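Local coordinates for protein methylase yhhF (Escherichia coli, PDB 2FPO) that transfers a methyl group from S-adenosyl-L-methionine to N2 of guanine 966 in the 16S rRNA of assembled 30S ribosomal particles, at residues N142-D146 with N147-A151; P167-P170 with A171-L175; P131-R134 with G135-E139. All coordinates share one frame; numbering follows the deposited sequence.

Contact 1: N142-D146 with N147-A151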
ATOM      1  N   ASN A 142       2.323 -14.054   2.508  1.00 28.71           N
ATOM      2  CA  ASN A 142       3.358 -15.101   2.379  1.00 30.28           C
ATOM      3  C   ASN A 142       4.247 -14.897   1.176  1.00 29.87           C
ATOM      4  O   ASN A 142       5.438 -15.169   1.241  1.00 29.89           O
ATOM      5  CB  ASN A 142       2.743 -16.488   2.327  1.00 30.71           C
ATOM      6  CG  ASN A 142       2.219 -16.942   3.672  1.00 34.05           C
ATOM      7  OD1 ASN A 142       1.233 -17.672   3.738  1.00 37.82           O
ATOM      8  ND2 ASN A 142       2.888 -16.544   4.742  1.00 37.11           N
ATOM      9  N   LEU A 143       3.666 -14.425   0.070  1.00 29.61           N
ATOM     10  CA  LEU A 143       4.453 -14.126  -1.128  1.00 29.12           C
ATOM     11  C   LEU A 143       5.424 -12.988  -0.879  1.00 29.13           C
ATOM     12  O   LEU A 143       6.571 -13.073  -1.297  1.00 27.95           O
ATOM     13  CB  LEU A 143       3.553 -13.808  -2.324  1.00 29.16           C
ATOM     14  CG  LEU A 143       2.784 -15.033  -2.860  1.00 28.60           C
ATOM     15  CD1 LEU A 143       1.538 -14.564  -3.578  1.00 26.11           C
ATOM     16  CD2 LEU A 143       3.623 -15.928  -3.757  1.00 29.57           C
ATOM     17  N   LEU A 144       4.961 -11.934  -0.186  1.00 28.82           N
ATOM     18  CA  LEU A 144       5.834 -10.799   0.189  1.00 27.64           C
ATOM     19  C   LEU A 144       7.050 -11.273   0.957  1.00 28.03           C
ATOM     20  O   LEU A 144       8.191 -10.946   0.628  1.00 26.76           O
ATOM     21  CB  LEU A 144       5.065  -9.708   0.991  1.00 28.12           C
ATOM     22  CG  LEU A 144       4.027  -8.882   0.217  1.00 25.26           C
ATOM     23  CD1 LEU A 144       3.234  -7.999   1.214  1.00 27.44           C
ATOM     24  CD2 LEU A 144       4.765  -8.021  -0.853  1.00 21.67           C
ATOM     25  N   GLU A 145       6.804 -12.063   1.988  1.00 29.17           N
ATOM     26  CA  GLU A 145       7.884 -12.636   2.799  1.00 29.08           C
ATOM     27  C   GLU A 145       8.791 -13.636   2.051  1.00 29.89           C
ATOM     28  O   GLU A 145       9.979 -13.689   2.316  1.00 28.70           O
ATOM     29  CB  GLU A 145       7.299 -13.301   4.045  1.00 29.59           C
ATOM     30  CG  GLU A 145       8.319 -13.960   5.008  1.00 27.63           C
ATOM     31  CD  GLU A 145       9.353 -12.982   5.542  1.00 29.26           C
ATOM     32  OE1 GLU A 145       9.000 -11.806   5.788  1.00 28.11           O
ATOM     33  OE2 GLU A 145      10.528 -13.400   5.727  1.00 27.12           O
ATOM     34  N   ASP A 146       8.228 -14.452   1.157  1.00 31.15           N
ATOM     35  CA  ASP A 146       8.986 -15.572   0.583  1.00 31.38           C
ATOM     36  C   ASP A 146       9.781 -15.184  -0.655  1.00 30.96           C
ATOM     37  O   ASP A 146      10.751 -15.844  -0.984  1.00 30.47           O
ATOM     38  CB  ASP A 146       8.080 -16.738   0.215  1.00 32.38           C
ATOM     39  CG  ASP A 146       7.414 -17.369   1.405  1.00 34.84           C
ATOM     40  OD1 ASP A 146       7.815 -17.117   2.565  1.00 38.46           O
ATOM     41  OD2 ASP A 146       6.455 -18.123   1.172  1.00 37.68           O
ATOM     42  N   ASN A 147       9.373 -14.117  -1.333  1.00 29.97           N
ATOM     43  CA  ASN A 147       9.959 -13.772  -2.616  1.00 30.27           C
ATOM     44  C   ASN A 147      10.839 -12.507  -2.626  1.00 29.77           C
ATOM     45  O   ASN A 147      11.151 -11.974  -3.684  1.00 29.76           O
ATOM     46  CB  ASN A 147       8.858 -13.752  -3.699  1.00 29.98           C
ATOM     47  CG  ASN A 147       8.282 -15.143  -3.943  1.00 30.91           C
ATOM     48  OD1 ASN A 147       8.950 -16.135  -3.694  1.00 31.38           O
ATOM     49  ND2 ASN A 147       7.050 -15.218  -4.406  1.00 32.14           N
ATOM     50  N   GLY A 148      11.259 -12.053  -1.444  1.00 29.67           N
ATOM     51  CA  GLY A 148      12.232 -10.971  -1.351  1.00 28.67           C
ATOM     52  C   GLY A 148      11.669  -9.579  -1.567  1.00 29.06           C
ATOM     53  O   GLY A 148      12.408  -8.649  -1.904  1.00 28.36           O
ATOM     54  N   TRP A 149      10.366  -9.405  -1.345  1.00 27.51           N
ATOM     55  CA  TRP A 149       9.758  -8.091  -1.535  1.00 27.42           C
ATOM     56  C   TRP A 149       9.991  -7.101  -0.371  1.00 26.67           C
ATOM     57  O   TRP A 149       9.608  -5.934  -0.446  1.00 26.24           O
ATOM     58  CB  TRP A 149       8.243  -8.272  -1.780  1.00 25.65           C
ATOM     59  CG  TRP A 149       7.968  -9.004  -3.092  1.00 26.30           C
ATOM     60  CD1 TRP A 149       7.626 -10.309  -3.253  1.00 24.62           C
ATOM     61  CD2 TRP A 149       8.062  -8.439  -4.419  1.00 26.05           C
ATOM     62  NE1 TRP A 149       7.459 -10.602  -4.606  1.00 25.20           N
ATOM     63  CE2 TRP A 149       7.753  -9.479  -5.340  1.00 24.72           C
ATOM     64  CE3 TRP A 149       8.391  -7.151  -4.916  1.00 25.18           C
ATOM     65  CZ2 TRP A 149       7.731  -9.278  -6.724  1.00 23.85           C
ATOM     66  CZ3 TRP A 149       8.400  -6.954  -6.316  1.00 24.56           C
ATOM     67  CH2 TRP A 149       8.063  -8.006  -7.193  1.00 25.35           C
ATOM     68  N   LEU A 150      10.566  -7.583   0.722  1.00 27.26           N
ATOM     69  CA  LEU A 150      10.620  -6.793   1.963  1.00 27.56           C
ATOM     70  C   LEU A 150      12.069  -6.485   2.268  1.00 28.52           C
ATOM     71  O   LEU A 150      12.900  -7.364   2.166  1.00 28.06           O
ATOM     72  CB  LEU A 150       9.967  -7.561   3.143  1.00 27.53           C
ATOM     73  CG  LEU A 150       8.498  -7.999   2.969  1.00 27.44           C
ATOM     74  CD1 LEU A 150       7.973  -8.683   4.214  1.00 29.38           C
ATOM     75  CD2 LEU A 150       7.654  -6.787   2.688  1.00 28.24           C
ATOM     76  N   ALA A 151      12.357  -5.233   2.612  1.00 29.87           N
ATOM     77  CA  ALA A 151      13.654  -4.844   3.129  1.00 31.49           C
ATOM     78  C   ALA A 151      13.755  -5.430   4.521  1.00 32.89           C
ATOM     79  O   ALA A 151      12.741  -5.788   5.129  1.00 32.18           O
ATOM     80  CB  ALA A 151      13.812  -3.316   3.161  1.00 30.79           C
TER
HETATM   81  O   HOH W   1      10.916 -10.534   1.545  1.00 27.06           O
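The carbonyl oxygen of L144 takes two partners where the chain reverses after helix 137-146: W149 N reaches L144 O over 3.3 Å in a weak bond, and a water donates to L144 O at 2.9 Å while accepting from L150 N. The helix thus ends in a reversal through a glycine at positive phi (G148, 79°), in which the 6→1 bond from W149 N is weak and the 5→2 bond of a full Schellman motif is missing, G148 N lying 4.3 Å from E145 O. The turn joins a helix of the Rossmann-like methyltransferase fold to strand 150-151. One turn of helix is closed by N147 N, which bonds L143 O at 3.0 Å. The N147 amide lies alongside L143, its ND2 bonded to L116 O, the same carbonyl that takes NE1 of W149. L143 O also lies at the edge of the W149 indole, near its plane, 3.5 Å from CD1. L144 crosses W149 at about a right angle, with its CD2 3.6 Å from W149 CB. E145, whose carboxylate is salt-bridged to R191, has CG anti to its backbone N (chi1 180°) and then bends at chi2 (59°), which brings OE1 within 3.6 Å of the L150 CD1 methyl.

Contact 2: P167-P170 with A171-L175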
ATOM      1  N   PRO A 167      -4.720 -11.784  11.110  1.00 35.64           N
ATOM      2  CA  PRO A 167      -4.232 -12.668  10.037  1.00 35.04           C
ATOM      3  C   PRO A 167      -3.000 -13.464  10.471  1.00 34.29           C
ATOM      4  O   PRO A 167      -2.218 -12.995  11.299  1.00 33.41           O
ATOM      5  CB  PRO A 167      -3.849 -11.694   8.918  1.00 34.42           C
ATOM      6  CG  PRO A 167      -3.485 -10.418   9.646  1.00 35.29           C
ATOM      7  CD  PRO A 167      -4.489 -10.359  10.799  1.00 35.99           C
ATOM      8  N   THR A 168      -2.860 -14.666   9.915  1.00 34.24           N
ATOM      9  CA  THR A 168      -1.648 -15.450  10.029  1.00 33.90           C
ATOM     10  C   THR A 168      -0.519 -14.670   9.344  1.00 33.91           C
ATOM     11  O   THR A 168      -0.618 -14.274   8.163  1.00 33.35           O
ATOM     12  CB  THR A 168      -1.851 -16.892   9.446  1.00 34.56           C
ATOM     13  OG1 THR A 168      -2.976 -17.498  10.093  1.00 35.43           O
ATOM     14  CG2 THR A 168      -0.630 -17.797   9.698  1.00 34.66           C
ATOM     15  N   VAL A 169       0.527 -14.397  10.118  1.00 32.97           N
ATOM     16  CA  VAL A 169       1.708 -13.715   9.610  1.00 32.99           C
ATOM     17  C   VAL A 169       2.912 -14.604   9.895  1.00 32.67           C
ATOM     18  O   VAL A 169       2.862 -15.417  10.819  1.00 32.50           O
ATOM     19  CB  VAL A 169       1.854 -12.268  10.224  1.00 32.74           C
ATOM     20  CG1 VAL A 169       0.674 -11.399   9.774  1.00 30.72           C
ATOM     21  CG2 VAL A 169       1.949 -12.317  11.794  1.00 32.82           C
ATOM     22  N   PRO A 170       3.993 -14.468   9.103  1.00 32.84           N
ATOM     23  CA  PRO A 170       5.205 -15.250   9.420  1.00 33.17           C
ATOM     24  C   PRO A 170       5.738 -14.898  10.803  1.00 33.52           C
ATOM     25  O   PRO A 170       5.414 -13.838  11.344  1.00 33.39           O
ATOM     26  CB  PRO A 170       6.199 -14.825   8.327  1.00 33.12           C
ATOM     27  CG  PRO A 170       5.314 -14.313   7.203  1.00 32.46           C
ATOM     28  CD  PRO A 170       4.186 -13.630   7.899  1.00 32.30           C
ATOM     29  N   ALA A 171       6.541 -15.795  11.361  1.00 33.85           N
ATOM     30  CA  ALA A 171       7.041 -15.670  12.718  1.00 34.22           C
ATOM     31  C   ALA A 171       7.922 -14.438  12.935  1.00 33.96           C
ATOM     32  O   ALA A 171       7.970 -13.893  14.027  1.00 33.38           O
ATOM     33  CB  ALA A 171       7.781 -16.956  13.120  1.00 34.67           C
ATOM     34  N   ASN A 172       8.617 -14.000  11.888  1.00 34.53           N
ATOM     35  CA  ASN A 172       9.445 -12.787  11.975  1.00 34.31           C
ATOM     36  C   ASN A 172       8.689 -11.469  11.750  1.00 34.05           C
ATOM     37  O   ASN A 172       9.309 -10.396  11.672  1.00 34.24           O
ATOM     38  CB  ASN A 172      10.646 -12.879  11.022  1.00 34.65           C
ATOM     39  CG  ASN A 172      10.240 -13.035   9.559  1.00 35.03           C
ATOM     40  OD1 ASN A 172       9.193 -13.606   9.240  1.00 35.83           O
ATOM     41  ND2 ASN A 172      11.074 -12.535   8.668  1.00 34.67           N
ATOM     42  N   TRP A 173       7.360 -11.540  11.642  1.00 33.70           N
ATOM     43  CA  TRP A 173       6.513 -10.327  11.610  1.00 33.28           C
ATOM     44  C   TRP A 173       5.893 -10.091  12.979  1.00 33.67           C
ATOM     45  O   TRP A 173       5.295 -11.001  13.575  1.00 33.36           O
ATOM     46  CB  TRP A 173       5.353 -10.489  10.632  1.00 32.31           C
ATOM     47  CG  TRP A 173       5.677 -10.484   9.184  1.00 33.19           C
ATOM     48  CD1 TRP A 173       6.780 -11.020   8.570  1.00 31.95           C
ATOM     49  CD2 TRP A 173       4.844  -9.971   8.138  1.00 33.56           C
ATOM     50  NE1 TRP A 173       6.690 -10.843   7.200  1.00 31.27           N
ATOM     51  CE2 TRP A 173       5.512 -10.211   6.911  1.00 31.93           C
ATOM     52  CE3 TRP A 173       3.582  -9.345   8.113  1.00 33.63           C
ATOM     53  CZ2 TRP A 173       4.970  -9.834   5.680  1.00 30.42           C
ATOM     54  CZ3 TRP A 173       3.054  -8.948   6.865  1.00 32.60           C
ATOM     55  CH2 TRP A 173       3.748  -9.209   5.679  1.00 30.59           C
ATOM     56  N   SER A 174       5.995  -8.869  13.475  1.00 33.86           N
ATOM     57  CA  SER A 174       5.301  -8.539  14.713  1.00 34.48           C
ATOM     58  C   SER A 174       4.335  -7.384  14.493  1.00 33.47           C
ATOM     59  O   SER A 174       4.611  -6.466  13.701  1.00 34.06           O
ATOM     60  CB  SER A 174       6.302  -8.202  15.823  1.00 35.26           C
ATOM     61  OG  SER A 174       7.032  -7.043  15.451  1.00 38.59           O
ATOM     62  N   LEU A 175       3.188  -7.452  15.165  1.00 32.80           N
ATOM     63  CA  LEU A 175       2.221  -6.360  15.161  1.00 32.47           C
ATOM     64  C   LEU A 175       2.864  -5.090  15.736  1.00 32.42           C
ATOM     65  O   LEU A 175       3.348  -5.088  16.855  1.00 31.46           O
ATOM     66  CB  LEU A 175       0.945  -6.737  15.915  1.00 32.00           C
ATOM     67  CG  LEU A 175      -0.256  -5.782  15.805  1.00 32.17           C
ATOM     68  CD1 LEU A 175      -0.689  -5.526  14.328  1.00 31.84           C
ATOM     69  CD2 LEU A 175      -1.416  -6.345  16.582  1.00 32.51           C
TER
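A type I beta turn from P170 to W173 brings the chain out of the loop 162-172 and into strand 173-181, and its first and last residues, P170 and W173, are joined through both backbone and side chains. W173 N donates to P170 O at 3.0 Å with an N-H...O angle of 158°; the donor stands well above the carbonyl plane. The same fold-back sets the pyrrolidine ring on the indole. P170 CD lies 3.6 Å from the centroid of the five-membered ring of W173 and almost exactly on its normal, a CH-pi contact over one face, while P170 CG comes within 3.7 Å of W173 NE1. The two side chains run side by side and point the same way. V169 meets the six-membered part of the indole: its CG1 is 3.9 Å from W173 CE3, at an oblique approach.

In the seven-stranded mixed sheet of this Rossmann-like methyltransferase, strand 173-181 is an outermost strand, antiparallel to strand 184-191, and the turn lies at its beginning, beside helix 137-146. P170 also packs on I141 and E145 of that helix, and W173 NE1 bonds the E145 carboxylate. N172 carries its CG between backbone N and carbonyl carbon (chi1 60°), which turns the amide back over the turn, with OD1 3.4 Å from P170 CB. Its other end, ND2, is held by E192 O and by E145 OE2.

Contact 3: P131-R134 with G135-E139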
ATOM      1  N   PRO A 131      -9.203  -6.058  -2.204  1.00 26.26           N
ATOM      2  CA  PRO A 131     -10.616  -5.780  -2.437  1.00 26.93           C
ATOM      3  C   PRO A 131     -11.501  -6.765  -1.669  1.00 27.03           C
ATOM      4  O   PRO A 131     -12.614  -6.433  -1.272  1.00 27.22           O
ATOM      5  CB  PRO A 131     -10.767  -5.942  -3.979  1.00 26.36           C
ATOM      6  CG  PRO A 131      -9.677  -6.881  -4.352  1.00 26.28           C
ATOM      7  CD  PRO A 131      -8.524  -6.449  -3.457  1.00 26.93           C
ATOM      8  N   PHE A 132     -10.996  -7.971  -1.451  1.00 27.49           N
ATOM      9  CA  PHE A 132     -11.642  -8.904  -0.530  1.00 27.94           C
ATOM     10  C   PHE A 132     -10.522  -9.671   0.192  1.00 28.59           C
ATOM     11  O   PHE A 132      -9.409  -9.745  -0.314  1.00 27.01           O
ATOM     12  CB  PHE A 132     -12.658  -9.815  -1.270  1.00 26.97           C
ATOM     13  CG  PHE A 132     -12.049 -10.584  -2.406  1.00 26.23           C
ATOM     14  CD1 PHE A 132     -11.411 -11.804  -2.168  1.00 24.92           C
ATOM     15  CD2 PHE A 132     -12.062 -10.068  -3.703  1.00 24.02           C
ATOM     16  CE1 PHE A 132     -10.810 -12.510  -3.209  1.00 26.87           C
ATOM     17  CE2 PHE A 132     -11.484 -10.773  -4.751  1.00 24.61           C
ATOM     18  CZ  PHE A 132     -10.841 -11.993  -4.506  1.00 25.82           C
ATOM     19  N   ARG A 133     -10.827 -10.246   1.353  1.00 29.85           N
ATOM     20  CA  ARG A 133      -9.828 -10.793   2.284  0.50 31.28           C
ATOM     21  C   ARG A 133      -9.443 -12.243   1.959  1.00 31.42           C
ATOM     22  O   ARG A 133      -8.265 -12.573   1.725  1.00 30.48           O
ATOM     23  CB  ARG A 133     -10.410 -10.733   3.713  0.50 31.75           C
ATOM     24  CG  ARG A 133      -9.488 -11.171   4.862  0.50 35.31           C
ATOM     25  CD  ARG A 133      -9.666 -12.638   5.321  0.50 39.02           C
ATOM     26  NE  ARG A 133     -11.057 -13.046   5.532  0.50 41.84           N
ATOM     27  CZ  ARG A 133     -11.431 -14.254   5.945  0.50 43.23           C
ATOM     28  NH1 ARG A 133     -10.518 -15.186   6.208  0.50 44.69           N
ATOM     29  NH2 ARG A 133     -12.719 -14.537   6.093  0.50 43.61           N
ATOM     30  N   ARG A 134     -10.455 -13.108   2.018  1.00 31.37           N
ATOM     31  CA  ARG A 134     -10.244 -14.540   1.927  1.00 32.39           C
ATOM     32  C   ARG A 134      -9.914 -14.976   0.515  1.00 32.42           C
ATOM     33  O   ARG A 134     -10.719 -14.815  -0.417  1.00 31.92           O
ATOM     34  CB  ARG A 134     -11.445 -15.316   2.494  1.00 33.28           C
ATOM     35  CG  ARG A 134     -11.136 -16.797   2.691  1.00 36.45           C
ATOM     36  CD  ARG A 134     -11.879 -17.445   3.869  1.00 40.17           C
ATOM     37  NE  ARG A 134     -13.313 -17.151   3.918  1.00 41.40           N
ATOM     38  CZ  ARG A 134     -14.169 -17.392   2.934  1.00 41.73           C
ATOM     39  NH1 ARG A 134     -13.741 -17.925   1.785  1.00 41.15           N
ATOM     40  NH2 ARG A 134     -15.454 -17.085   3.106  1.00 42.99           N
ATOM     41  N   GLY A 135      -8.720 -15.550   0.378  1.00 32.63           N
ATOM     42  CA  GLY A 135      -8.155 -15.872  -0.936  1.00 33.15           C
ATOM     43  C   GLY A 135      -7.007 -14.977  -1.356  1.00 32.89           C
ATOM     44  O   GLY A 135      -6.244 -15.338  -2.237  1.00 33.65           O
ATOM     45  N   LEU A 136      -6.893 -13.793  -0.742  1.00 32.73           N
ATOM     46  CA  LEU A 136      -5.849 -12.823  -1.086  1.00 32.10           C
ATOM     47  C   LEU A 136      -4.972 -12.438   0.104  1.00 31.80           C
ATOM     48  O   LEU A 136      -3.771 -12.343  -0.034  1.00 32.38           O
ATOM     49  CB  LEU A 136      -6.446 -11.533  -1.692  1.00 32.29           C
ATOM     50  CG  LEU A 136      -7.276 -11.603  -2.991  1.00 32.68           C
ATOM     51  CD1 LEU A 136      -7.802 -10.234  -3.312  1.00 31.85           C
ATOM     52  CD2 LEU A 136      -6.486 -12.172  -4.200  1.00 33.12           C
ATOM     53  N   LEU A 137      -5.557 -12.172   1.260  1.00 31.13           N
ATOM     54  CA  LEU A 137      -4.782 -11.508   2.312  1.00 31.01           C
ATOM     55  C   LEU A 137      -3.560 -12.316   2.784  1.00 30.66           C
ATOM     56  O   LEU A 137      -2.429 -11.844   2.682  1.00 29.70           O
ATOM     57  CB  LEU A 137      -5.656 -11.146   3.516  1.00 30.44           C
ATOM     58  CG  LEU A 137      -4.978 -10.279   4.597  1.00 31.52           C
ATOM     59  CD1 LEU A 137      -4.572  -8.903   4.057  1.00 29.51           C
ATOM     60  CD2 LEU A 137      -5.867 -10.082   5.794  1.00 31.89           C
ATOM     61  N   GLU A 138      -3.799 -13.518   3.307  1.00 30.01           N
ATOM     62  CA  GLU A 138      -2.703 -14.332   3.797  1.00 31.47           C
ATOM     63  C   GLU A 138      -1.732 -14.775   2.718  1.00 30.89           C
ATOM     64  O   GLU A 138      -0.541 -14.904   3.005  1.00 29.74           O
ATOM     65  CB  GLU A 138      -3.200 -15.549   4.570  1.00 32.92           C
ATOM     66  CG  GLU A 138      -3.200 -15.326   6.074  1.00 38.57           C
ATOM     67  CD  GLU A 138      -4.563 -14.996   6.614  1.00 46.00           C
ATOM     68  OE1 GLU A 138      -5.181 -14.034   6.084  1.00 50.80           O
ATOM     69  OE2 GLU A 138      -5.014 -15.696   7.557  1.00 45.55           O
ATOM     70  N   GLU A 139      -2.263 -15.016   1.509  1.00 29.82           N
ATOM     71  CA  GLU A 139      -1.494 -15.411   0.330  1.00 30.51           C
ATOM     72  C   GLU A 139      -0.491 -14.334  -0.057  1.00 30.19           C
ATOM     73  O   GLU A 139       0.660 -14.626  -0.384  1.00 29.61           O
ATOM     74  CB  GLU A 139      -2.429 -15.634  -0.866  1.00 29.76           C
ATOM     75  CG  GLU A 139      -3.225 -16.951  -0.823  1.00 31.16           C
ATOM     76  CD  GLU A 139      -4.476 -16.900   0.079  1.00 34.99           C
ATOM     77  OE1 GLU A 139      -4.790 -15.837   0.668  1.00 32.93           O
ATOM     78  OE2 GLU A 139      -5.153 -17.952   0.201  1.00 37.06           O
TER
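The backbone folds round R133 O, which accepts two N-H groups: L137 N at 2.8 Å, nearly straight (170°) and in the carbonyl plane, and L136 N at 3.1 Å from above that plane. L136 occupies the N-cap position of helix 137-146, so this turn starts the helix directly after the loop that follows strand 123-128. P131 and F132 end the D-P-P-F sequence characteristic of methyltransferases that modify exocyclic amino groups; in relatives this loop borders the site of the target base, and a similar place here would be consistent with guanine N2 methylation.

G135 has phi 108°, and a side chain at this position would be driven into R134 O, a clash that only a residue without CB avoids. The F132 ring is set by chi1 of 56°, with CG between backbone N and carbonyl carbon, and L136 reaches over it. The CD1 methyl of L136 lies 3.8 Å from the centroid of the F132 ring, a CH-pi contact over one face, and L136 CG is 3.7 Å from F132 CE1. From the neighbouring proline, P131 CD approaches L136 CD1 to 3.9 Å. With an alanine here in place of L136 the methyl over the F132 ring is gone, which would probably open a gap beside P131 and let the ring turn more easily.

L137 is buried; its CD2 meets R133 CG at 3.9 Å, and it also packs on P130, V158 and S160. Besides covering the ring, L136 CD1 comes within 3.4 Å of F132 O.

How the contacts relate
Along the chain the three contacts follow one another as 3, 1 and 2, each a local turn, and none nests within or crosses another. Contact 3 leads from the loop after strand 123-128 into helix 137-146, contact 1 closes the far end of the same helix on the way to strand 150-151, and contact 2 turns the chain from a later loop into strand 173-181. Contacts 1 and 2 touch directly, with L150 CD1 3.5 Å from W173 CZ2. At the other end of the helix, P167 lies near L137 and E138. The chain from P167 to W173 therefore runs alongside the helix, tying it to the outermost strand of the sheet.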